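Local coordinates for protein phenylalanine hydroxylase (PDB 2V27) that probably catalyses the iron- and tetrahydrobiopterin-dependent hydroxylation of L-phenylalanine to L-tyrosine, the first step of phenylalanine breakdown in a cold-living bacterium, at residues E30-T33 / R34-C38; M245-V248 / A249-E252; A259-P262 / V263-S267; I86-G89 / E90-L94. All coordinates share one frame; numbering follows the deposited sequence.

Interaction 1: residues E30-T33 / R34-C38; sequences ELFT and RQIAC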
loop_
_atom_site.group_PDB
_atom_site.type_symbol
_atom_site.label_atom_id
_atom_site.label_comp_id
_atom_site.label_asym_id
_atom_site.label_seq_id
_atom_site.Cartn_x
_atom_site.Cartn_y
_atom_site.Cartn_z
ATOM N N GLU B 30 26.245 -5.836 -2.712
ATOM C CA GLU B 30 25.170 -6.631 -2.105
ATOM C C GLU B 30 23.897 -6.528 -2.928
ATOM O O GLU B 30 23.263 -7.557 -3.244
ATOM C CB GLU B 30 24.932 -6.217 -0.653
ATOM C CG GLU B 30 26.013 -6.778 0.265
ATOM C CD GLU B 30 25.778 -6.487 1.732
ATOM O OE1 GLU B 30 24.587 -6.374 2.154
ATOM O OE2 GLU B 30 26.795 -6.377 2.463
ATOM N N LEU B 31 23.557 -5.302 -3.334
ATOM C CA LEU B 31 22.404 -5.068 -4.243
ATOM C C LEU B 31 22.524 -5.794 -5.584
ATOM O O LEU B 31 21.567 -6.450 -6.059
ATOM C CB LEU B 31 22.215 -3.594 -4.508
ATOM C CG LEU B 31 21.838 -2.733 -3.321
ATOM C CD1 LEU B 31 21.838 -1.231 -3.629
ATOM C CD2 LEU B 31 20.493 -3.162 -2.704
ATOM N N PHE B 32 23.718 -5.772 -6.174
ATOM C CA PHE B 32 23.976 -6.377 -7.479
ATOM C C PHE B 32 23.902 -7.887 -7.348
ATOM O O PHE B 32 23.187 -8.568 -8.114
ATOM C CB PHE B 32 25.387 -5.960 -7.952
ATOM C CG PHE B 32 25.610 -6.129 -9.421
ATOM C CD1 PHE B 32 25.502 -5.027 -10.257
ATOM C CD2 PHE B 32 25.924 -7.368 -9.993
ATOM C CE1 PHE B 32 25.713 -5.118 -11.597
ATOM C CE2 PHE B 32 26.117 -7.483 -11.375
ATOM C CZ PHE B 32 26.017 -6.326 -12.180
ATOM N N THR B 33 24.645 -8.441 -6.393
ATOM C CA THR B 33 24.684 -9.907 -6.276
ATOM C C THR B 33 23.295 -10.503 -6.017
ATOM O O THR B 33 22.938 -11.518 -6.624
ATOM C CB THR B 33 25.657 -10.405 -5.167
ATOM O OG1 THR B 33 25.471 -9.641 -3.968
ATOM C CG2 THR B 33 27.068 -10.311 -5.630
ATOM N N ARG B 34 22.536 -9.879 -5.109
ATOM C CA ARG B 34 21.177 -10.347 -4.800
ATOM C C ARG B 34 20.257 -10.234 -6.026
ATOM O O ARG B 34 19.448 -11.116 -6.267
ATOM C CB ARG B 34 20.569 -9.684 -3.570
ATOM C CG ARG B 34 19.987 -8.331 -3.794
ATOM C CD ARG B 34 19.541 -7.712 -2.475
ATOM N NE ARG B 34 18.777 -6.511 -2.747
ATOM C CZ ARG B 34 18.181 -5.761 -1.844
ATOM N NH1 ARG B 34 18.267 -6.061 -0.532
ATOM N NH2 ARG B 34 17.497 -4.702 -2.267
ATOM N N GLN B 35 20.398 -9.172 -6.809
ATOM C CA GLN B 35 19.486 -8.976 -7.931
ATOM C C GLN B 35 19.820 -9.856 -9.101
ATOM O O GLN B 35 18.920 -10.353 -9.768
ATOM C CB GLN B 35 19.440 -7.507 -8.364
ATOM C CG GLN B 35 18.151 -7.185 -9.146
ATOM C CD GLN B 35 16.858 -7.275 -8.302
ATOM O OE1 GLN B 35 15.740 -7.618 -8.825
ATOM N NE2 GLN B 35 16.982 -6.972 -7.026
ATOM N N ILE B 36 21.121 -10.065 -9.365
ATOM C CA ILE B 36 21.532 -10.967 -10.462
ATOM C C ILE B 36 20.938 -12.339 -10.267
ATOM O O ILE B 36 20.467 -12.972 -11.215
ATOM C CB ILE B 36 23.073 -11.077 -10.596
ATOM C CG1 ILE B 36 23.582 -9.865 -11.330
ATOM C CG2 ILE B 36 23.482 -12.280 -11.456
ATOM C CD1 ILE B 36 22.998 -9.686 -12.753
ATOM N N ALA B 37 20.896 -12.778 -9.026
ATOM C CA ALA B 37 20.211 -14.035 -8.710
ATOM C C ALA B 37 18.671 -13.926 -8.890
ATOM O O ALA B 37 18.057 -14.840 -9.432
ATOM C CB ALA B 37 20.579 -14.473 -7.302
ATOM N N CYS B 38 18.047 -12.827 -8.469
ATOM C CA CYS B 38 16.563 -12.672 -8.558
ATOM C C CYS B 38 16.053 -12.688 -9.985
ATOM O O CYS B 38 14.977 -13.242 -10.233
ATOM C CB CYS B 38 16.040 -11.375 -7.859
ATOM S SG CYS B 38 16.362 -11.409 -6.090
HETATM O O HOH W 1 18.867 -5.646 -5.278
#
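Arg34 holds CG between its own backbone N and carbonyl carbon (chi1 81°), and from CG to NE the chain runs extended, back alongside Leu31. The two side chains point the same way. Leu31 CD2 sits over one face of the guanidinium, toward its rim, 3.4 Å from Arg34 NH2. A water lies at the guanidinium edge, in its plane, and accepts from Arg34 NE at 2.7 Å. The same water donates to Leu31 O at 2.9 Å. Leu31 O also takes the N-H of Gln35, so two bonds grip this carbonyl. Arg34 NH1 forms a salt bridge with Asp113. An alanine in place of Arg34 would probably cost Asp113 this charged partner and leave the water without its bond to NE. Further round the helix, Phe32 and Ile36 lie side by side. Phe32 CE2 approaches Ile36 CG1 to 3.5 Å, the ring meeting it obliquely. In the backbone of the same two residues, Ile36 N donates to Phe32 O at 2.8 Å. Helix 22-38 rests here on helix 120-131, which carries the iron ligands His122 and His127. Leu31 touches Phe121, Phe32 meets Phe125 edge-to-face, and Arg34 reaches Pro188 at the start of helix 188-196.

Interaction 2: residues M245-V248 / A249-E252; sequences MELV and AQAE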
loop_
_atom_site.group_PDB
_atom_site.type_symbol
_atom_site.label_atom_id
_atom_site.label_comp_id
_atom_site.label_asym_id
_atom_site.label_seq_id
_atom_site.Cartn_x
_atom_site.Cartn_y
_atom_site.Cartn_z
ATOM N N MET B 245 -1.542 13.230 -27.719
ATOM C CA MET B 245 -2.450 14.145 -27.038
ATOM C C MET B 245 -3.921 13.867 -27.427
ATOM O O MET B 245 -4.808 14.004 -26.576
ATOM C CB MET B 245 -2.071 15.620 -27.247
ATOM C CG MET B 245 -0.695 15.989 -26.665
ATOM S SD MET B 245 -0.364 15.229 -25.038
ATOM C CE MET B 245 1.399 15.627 -24.923
ATOM N N GLU B 246 -4.138 13.386 -28.657
ATOM C CA GLU B 246 -5.485 12.896 -29.041
ATOM C C GLU B 246 -5.921 11.716 -28.132
ATOM O O GLU B 246 -7.053 11.664 -27.681
ATOM C CB GLU B 246 -5.539 12.438 -30.495
ATOM C CG GLU B 246 -5.681 13.569 -31.488
ATOM C CD GLU B 246 -5.762 13.069 -32.916
ATOM O OE1 GLU B 246 -5.842 11.827 -33.156
ATOM O OE2 GLU B 246 -5.733 13.944 -33.804
ATOM N N LEU B 247 -4.996 10.801 -27.853
ATOM C CA LEU B 247 -5.272 9.647 -26.984
ATOM C C LEU B 247 -5.572 10.096 -25.544
ATOM O O LEU B 247 -6.476 9.577 -24.868
ATOM C CB LEU B 247 -4.084 8.688 -27.044
ATOM C CG LEU B 247 -4.009 7.885 -28.349
ATOM C CD1 LEU B 247 -2.674 7.144 -28.647
ATOM C CD2 LEU B 247 -5.163 6.859 -28.448
ATOM N N VAL B 248 -4.832 11.105 -25.064
ATOM C CA VAL B 248 -5.081 11.691 -23.753
ATOM C C VAL B 248 -6.497 12.299 -23.665
ATOM O O VAL B 248 -7.242 12.035 -22.731
ATOM C CB VAL B 248 -3.991 12.733 -23.347
ATOM C CG1 VAL B 248 -4.392 13.508 -22.125
ATOM C CG2 VAL B 248 -2.640 12.008 -23.129
ATOM N N ALA B 249 -6.849 13.118 -24.665
ATOM C CA ALA B 249 -8.208 13.641 -24.777
ATOM C C ALA B 249 -9.295 12.542 -24.843
ATOM O O ALA B 249 -10.320 12.677 -24.170
ATOM C CB ALA B 249 -8.317 14.570 -26.016
ATOM N N GLN B 250 -9.029 11.457 -25.554
ATOM C CA GLN B 250 -10.000 10.349 -25.584
ATOM C C GLN B 250 -10.144 9.723 -24.175
ATOM O O GLN B 250 -11.237 9.435 -23.708
ATOM C CB GLN B 250 -9.525 9.307 -26.563
ATOM C CG GLN B 250 -10.530 8.234 -26.719
ATOM C CD GLN B 250 -10.058 7.147 -27.615
ATOM O OE1 GLN B 250 -8.886 7.126 -28.057
ATOM N NE2 GLN B 250 -10.968 6.267 -27.981
ATOM N N ALA B 251 -9.009 9.467 -23.528
ATOM C CA ALA B 251 -9.034 9.021 -22.138
ATOM C C ALA B 251 -9.849 9.925 -21.200
ATOM O O ALA B 251 -10.617 9.412 -20.393
ATOM C CB ALA B 251 -7.591 8.889 -21.641
ATOM N N GLU B 252 -9.670 11.254 -21.291
ATOM C CA GLU B 252 -10.393 12.176 -20.515
ATOM C C GLU B 252 -11.899 12.167 -20.830
ATOM O O GLU B 252 -12.720 12.197 -19.905
ATOM C CB GLU B 252 -9.799 13.563 -20.672
ATOM C CG GLU B 252 -8.594 13.767 -19.787
ATOM C CD GLU B 252 -8.068 15.188 -19.797
ATOM O OE1 GLU B 252 -7.786 15.761 -18.702
ATOM O OE2 GLU B 252 -7.946 15.718 -20.918
#
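Leu247 and Gln250 project side by side from the helix and point the same way. Gln250 is extended throughout, with CG anti to the backbone N (chi1 -175°). This puts OE1 3.8 Å from Leu247 CD2, a contact of van der Waals kind. Val248 sends CG1 anti to its own N, and this methyl lies 4.4 Å from Glu252 OE2, a loose approach one turn on. The alanines offer only a methyl each. Ala251 CB lies close over the backbone of the turn before, 3.3 Å from Val248 O. Ala249 CB touches the carbonyls of Met245 and Glu246. Four regular bonds hold the backbone: Ala249 N to Met245 O, Gln250 N to Glu246 O, Ala251 N to Leu247 O and Glu252 N to Val248 O, each 2.9 Å. One side of the helix meets other helices. Val248 packs on Phe157 of helix 152-167, while Leu247 and Ala251 touch Leu211 and Leu208 of helix 207-211. Gln250 and Glu252 flank this side and still touch Leu208 and Phe157. Glu246 and Ala249 are exposed. A packed apolar side and a solvent-facing side mark an amphipathic surface alpha-helix, here at the rim of a largely helical hydroxylase fold and away from the iron site.

Interaction 3: residues A259-P262 / V263-S267; sequences AKFP and VKKAS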
loop_
_atom_site.group_PDB
_atom_site.type_symbol
_atom_site.label_atom_id
_atom_site.label_comp_id
_atom_site.label_asym_id
_atom_site.label_seq_id
_atom_site.Cartn_x
_atom_site.Cartn_y
_atom_site.Cartn_z
ATOM N N ALA B 259 -10.982 2.921 -9.860
ATOM C CA ALA B 259 -9.789 2.454 -9.107
ATOM C C ALA B 259 -10.017 1.064 -8.515
ATOM O O ALA B 259 -11.138 0.734 -8.062
ATOM C CB ALA B 259 -9.488 3.396 -8.015
ATOM N N LYS B 260 -8.962 0.238 -8.482
ATOM C CA LYS B 260 -9.018 -0.977 -7.698
ATOM C C LYS B 260 -9.054 -0.613 -6.217
ATOM O O LYS B 260 -8.606 0.450 -5.836
ATOM C CB LYS B 260 -7.861 -1.902 -8.004
ATOM C CG LYS B 260 -7.719 -2.242 -9.478
ATOM C CD LYS B 260 -8.699 -3.321 -9.814
ATOM C CE LYS B 260 -8.106 -4.217 -10.927
ATOM N NZ LYS B 260 -8.673 -5.605 -10.949
ATOM N N PHE B 261 -9.634 -1.496 -5.401
ATOM C CA PHE B 261 -9.761 -1.186 -3.976
ATOM C C PHE B 261 -8.439 -0.701 -3.315
ATOM O O PHE B 261 -8.485 0.268 -2.551
ATOM C CB PHE B 261 -10.335 -2.409 -3.248
ATOM C CG PHE B 261 -10.555 -2.182 -1.795
ATOM C CD1 PHE B 261 -11.642 -1.402 -1.365
ATOM C CD2 PHE B 261 -9.698 -2.711 -0.833
ATOM C CE1 PHE B 261 -11.842 -1.196 0.033
ATOM C CE2 PHE B 261 -9.900 -2.497 0.524
ATOM C CZ PHE B 261 -10.981 -1.745 0.965
ATOM N N PRO B 262 -7.265 -1.346 -3.597
ATOM C CA PRO B 262 -6.019 -0.836 -2.964
ATOM C C PRO B 262 -5.707 0.596 -3.325
ATOM O O PRO B 262 -5.150 1.319 -2.507
ATOM C CB PRO B 262 -4.930 -1.809 -3.490
ATOM C CG PRO B 262 -5.693 -3.118 -3.786
ATOM C CD PRO B 262 -7.020 -2.580 -4.374
ATOM N N VAL B 263 -6.069 1.007 -4.542
ATOM C CA VAL B 263 -5.893 2.437 -4.928
ATOM C C VAL B 263 -6.862 3.371 -4.180
ATOM O O VAL B 263 -6.459 4.462 -3.736
ATOM C CB VAL B 263 -5.996 2.568 -6.460
ATOM C CG1 VAL B 263 -6.051 4.067 -6.891
ATOM C CG2 VAL B 263 -4.777 1.869 -7.097
ATOM N N LYS B 264 -8.083 2.925 -3.985
ATOM C CA LYS B 264 -9.036 3.697 -3.205
ATOM C C LYS B 264 -8.527 3.909 -1.779
ATOM O O LYS B 264 -8.661 4.984 -1.203
ATOM C CB LYS B 264 -10.415 3.044 -3.177
ATOM C CG LYS B 264 -11.022 2.921 -4.536
ATOM C CD LYS B 264 -12.491 2.424 -4.434
ATOM C CE LYS B 264 -13.035 2.144 -5.860
ATOM N NZ LYS B 264 -14.309 1.338 -5.848
ATOM N N LYS B 265 -7.909 2.870 -1.211
ATOM C CA LYS B 265 -7.428 2.874 0.167
ATOM C C LYS B 265 -6.154 3.659 0.345
ATOM O O LYS B 265 -5.928 4.279 1.400
ATOM C CB LYS B 265 -7.265 1.406 0.614
ATOM C CG LYS B 265 -6.720 1.209 2.025
ATOM C CD LYS B 265 -6.805 -0.305 2.340
ATOM C CE LYS B 265 -6.381 -0.526 3.765
ATOM N NZ LYS B 265 -6.514 -1.987 4.038
ATOM N N ALA B 266 -5.322 3.733 -0.703
ATOM C CA ALA B 266 -4.008 4.376 -0.583
ATOM C C ALA B 266 -4.128 5.871 -0.314
ATOM O O ALA B 266 -5.105 6.518 -0.722
ATOM C CB ALA B 266 -3.147 4.165 -1.827
ATOM N N SER B 267 -3.145 6.400 0.390
ATOM C CA SER B 267 -3.030 7.854 0.513
ATOM C C SER B 267 -2.645 8.514 -0.810
ATOM O O SER B 267 -2.020 7.913 -1.686
ATOM C CB SER B 267 -1.995 8.167 1.587
ATOM O OG SER B 267 -2.474 7.598 2.801
#
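A short helix, 261-265, begins here with Lys260 at its N-cap position and a proline in its first turn. Pro262 suits that place, because a residue in the first turn needs no N-H for a helical bond. Ala259 leads in with a non-helical, polyproline-like backbone, and its methyl points back to the helix. Ala259 CB meets Val263 CG1 at 3.7 Å. It also touches Lys264 CG at 3.8 Å, so one methyl is shared by two neighbours in the first turn. Val263 has CG1 anti to the backbone N (chi1 171°), which directs this branch to the alanine. The backbone closes on Lys260 O, which takes Lys264 N at 3.1 Å and more weakly Val263 N at 2.9 Å. Lys264 runs extended past the lead-in residue, with CE 3.2 Å from Ala259 O. Its NZ forms salt bridges with Glu258 and with Asp113 of the second subunit. Lys265 is extended too. Its CD comes within 4.2 Å of the Phe261 ring at CE2, obliquely. Lys265 NZ forms a salt bridge with Glu190 of the second subunit and a hydrogen bond with Ile219 O, also of the second subunit. This pairing is that of the crystal assembly; the enzyme is reported to be monomeric. Val263 is buried and touches Arg216 and Ile219 of its own chain. At the C-terminal end Ala266 leaves helical conformation. Its N still reaches Pro262 O at 3.0 Å, in a weak bond bent to 130°.

Interaction 4: residues I86-G89 / E90-L94; sequences IGFG and EFFRL. With SO4 (sulfate ion), chain F.
The Phe88 ring is met at its edge, in its plane, by Phe92 one turn on, in the N-terminal turns of helix 88-96, with Gly87 as N-cap residue. Phe88 CD1 and Phe92 CE1 are 3.6 Å apart, and the two side chains point the same way. The Phe91 ring has Ile86 CD1 at its edge. Leu94 CD2 lies over one face of the Arg93 guanidinium, whose edges are taken by the Glu90 carboxylate and a sulfate. The Gly87 carbonyl takes the N-H of Phe91. Arg93 grips Glu90 side-on. Arg93 NE donates to Glu90 OE1 at 3.0 Å and Arg93 NH2 to Glu90 OE2 at 2.7 Å, both on the syn side, NE well out of the carboxylate plane and NH2 nearer to it. The arginine chain is bent at chi2 (-91°) and chi3 (-70°), which turns the guanidinium back to Glu90. The sulfate, probably from the crystallisation liquor, receives Arg93 NH1 on its O1 at 2.9 Å and Arg93 NH2 on the same oxygen at 3.2 Å. Tyr80 and Lys99 also bind it. Arg93 NH1 further pairs with Glu97. A leucine in place of Arg93 would probably leave Glu90 and Glu97 without this charged mate and the sulfate without its guanidinium donors. Phe91 is buried, and the bound iron is about 8 Å from its side chain. It stacks on His274 of the C-terminal histidine run, evidently an expression tag. Ile86 holds CG1 between its backbone N and carbonyl carbon (chi1 53°), and this carries Ile86 CD1 to 3.6 Å from Leu94 CD1.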
loop_
_atom_site.group_PDB
_atom_site.type_symbol
_atom_site.label_atom_id
_atom_site.label_comp_id
_atom_site.label_asym_id
_atom_site.label_seq_id
_atom_site.Cartn_x
_atom_site.Cartn_y
_atom_site.Cartn_z
ATOM N N ILE B 86 14.844 16.755 -9.958
ATOM C CA ILE B 86 14.667 17.894 -10.887
ATOM C C ILE B 86 13.167 17.978 -11.223
ATOM O O ILE B 86 12.445 17.007 -10.993
ATOM C CB ILE B 86 15.443 17.670 -12.210
ATOM C CG1 ILE B 86 15.053 16.297 -12.820
ATOM C CG2 ILE B 86 16.981 17.844 -11.980
ATOM C CD1 ILE B 86 15.633 16.018 -14.200
ATOM N N GLY B 87 12.722 19.100 -11.784
ATOM C CA GLY B 87 11.302 19.256 -12.186
ATOM C C GLY B 87 10.884 18.393 -13.380
ATOM O O GLY B 87 11.735 17.846 -14.107
ATOM N N PHE B 88 9.570 18.227 -13.568
ATOM C CA PHE B 88 9.073 17.581 -14.792
ATOM C C PHE B 88 9.594 18.213 -16.074
ATOM O O PHE B 88 9.960 17.480 -17.006
ATOM C CB PHE B 88 7.559 17.653 -14.862
ATOM C CG PHE B 88 6.860 16.516 -14.162
ATOM C CD1 PHE B 88 6.301 15.475 -14.901
ATOM C CD2 PHE B 88 6.773 16.480 -12.766
ATOM C CE1 PHE B 88 5.648 14.406 -14.280
ATOM C CE2 PHE B 88 6.143 15.399 -12.110
ATOM C CZ PHE B 88 5.585 14.347 -12.879
ATOM N N GLY B 89 9.604 19.557 -16.156
ATOM C CA GLY B 89 10.059 20.208 -17.387
ATOM C C GLY B 89 11.477 19.786 -17.791
ATOM O O GLY B 89 11.720 19.385 -18.939
ATOM N N GLU B 90 12.359 19.797 -16.801
ATOM C CA GLU B 90 13.736 19.429 -16.998
ATOM C C GLU B 90 13.884 17.925 -17.268
ATOM O O GLU B 90 14.695 17.523 -18.134
ATOM C CB GLU B 90 14.604 19.909 -15.855
ATOM C CG GLU B 90 14.976 21.401 -16.012
ATOM C CD GLU B 90 16.003 21.635 -17.126
ATOM O OE1 GLU B 90 15.616 21.917 -18.305
ATOM O OE2 GLU B 90 17.206 21.473 -16.830
ATOM N N PHE B 91 13.084 17.090 -16.601
ATOM C CA PHE B 91 13.126 15.657 -16.894
ATOM C C PHE B 91 12.806 15.359 -18.367
ATOM O O PHE B 91 13.558 14.644 -19.046
ATOM C CB PHE B 91 12.140 14.922 -15.986
ATOM C CG PHE B 91 12.202 13.436 -16.157
ATOM C CD1 PHE B 91 13.137 12.676 -15.439
ATOM C CD2 PHE B 91 11.328 12.794 -17.045
ATOM C CE1 PHE B 91 13.204 11.285 -15.607
ATOM C CE2 PHE B 91 11.400 11.405 -17.222
ATOM C CZ PHE B 91 12.319 10.666 -16.494
ATOM N N PHE B 92 11.697 15.911 -18.866
ATOM C CA PHE B 92 11.338 15.775 -20.278
ATOM C C PHE B 92 12.460 16.317 -21.208
ATOM O O PHE B 92 12.841 15.687 -22.195
ATOM C CB PHE B 92 9.988 16.432 -20.626
ATOM C CG PHE B 92 8.822 15.716 -20.021
ATOM C CD1 PHE B 92 8.086 16.307 -19.022
ATOM C CD2 PHE B 92 8.440 14.483 -20.506
ATOM C CE1 PHE B 92 6.981 15.635 -18.455
ATOM C CE2 PHE B 92 7.305 13.798 -19.946
ATOM C CZ PHE B 92 6.624 14.387 -18.928
ATOM N N ARG B 93 12.968 17.500 -20.884
ATOM C CA ARG B 93 14.039 18.087 -21.701
ATOM C C ARG B 93 15.249 17.156 -21.765
ATOM O O ARG B 93 15.784 16.868 -22.891
ATOM C CB ARG B 93 14.436 19.437 -21.106
ATOM C CG ARG B 93 15.368 20.269 -22.010
ATOM C CD ARG B 93 16.853 20.000 -21.707
ATOM N NE ARG B 93 17.306 20.526 -20.422
ATOM C CZ ARG B 93 18.581 20.543 -20.053
ATOM N NH1 ARG B 93 19.486 20.085 -20.904
ATOM N NH2 ARG B 93 18.961 21.033 -18.869
ATOM N N LEU B 94 15.688 16.657 -20.605
ATOM C CA LEU B 94 16.838 15.711 -20.623
ATOM C C LEU B 94 16.573 14.471 -21.467
ATOM O O LEU B 94 17.398 14.130 -22.330
ATOM C CB LEU B 94 17.349 15.381 -19.225
ATOM C CG LEU B 94 17.858 16.647 -18.497
ATOM C CD1 LEU B 94 17.939 16.267 -17.002
ATOM C CD2 LEU B 94 19.259 17.076 -19.035
HETATM S S SO4 F . 23.109 20.321 -20.550
HETATM O O1 SO4 F . 22.018 20.191 -19.531
HETATM O O2 SO4 F . 24.196 21.052 -19.863
HETATM O O3 SO4 F . 23.579 19.020 -21.039
HETATM O O4 SO4 F . 22.543 21.108 -21.698
#

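Along the chain the order is interaction 1, interaction 4, interaction 2 and interaction 3. All four are turns of separate helices: 22-38, 88-96, 241-254 and 261-265. None touches another. Interactions 1 and 2 are farthest apart, their centres 40 Å from each other. Interactions 2 and 4 come nearest, about 8 Å between closest atoms, and both helices pack on helix 152-167, which supplies the iron ligand Glu167. Interactions 1 and 4 lie on opposite sides of the chain's centre. The Leu31 side chain is about 8 Å from that of the iron ligand His122, and Phe91 also lies near the iron. Interactions 2 and 3 lie away from that site. Interaction 3 meets the second subunit of the crystal assembly.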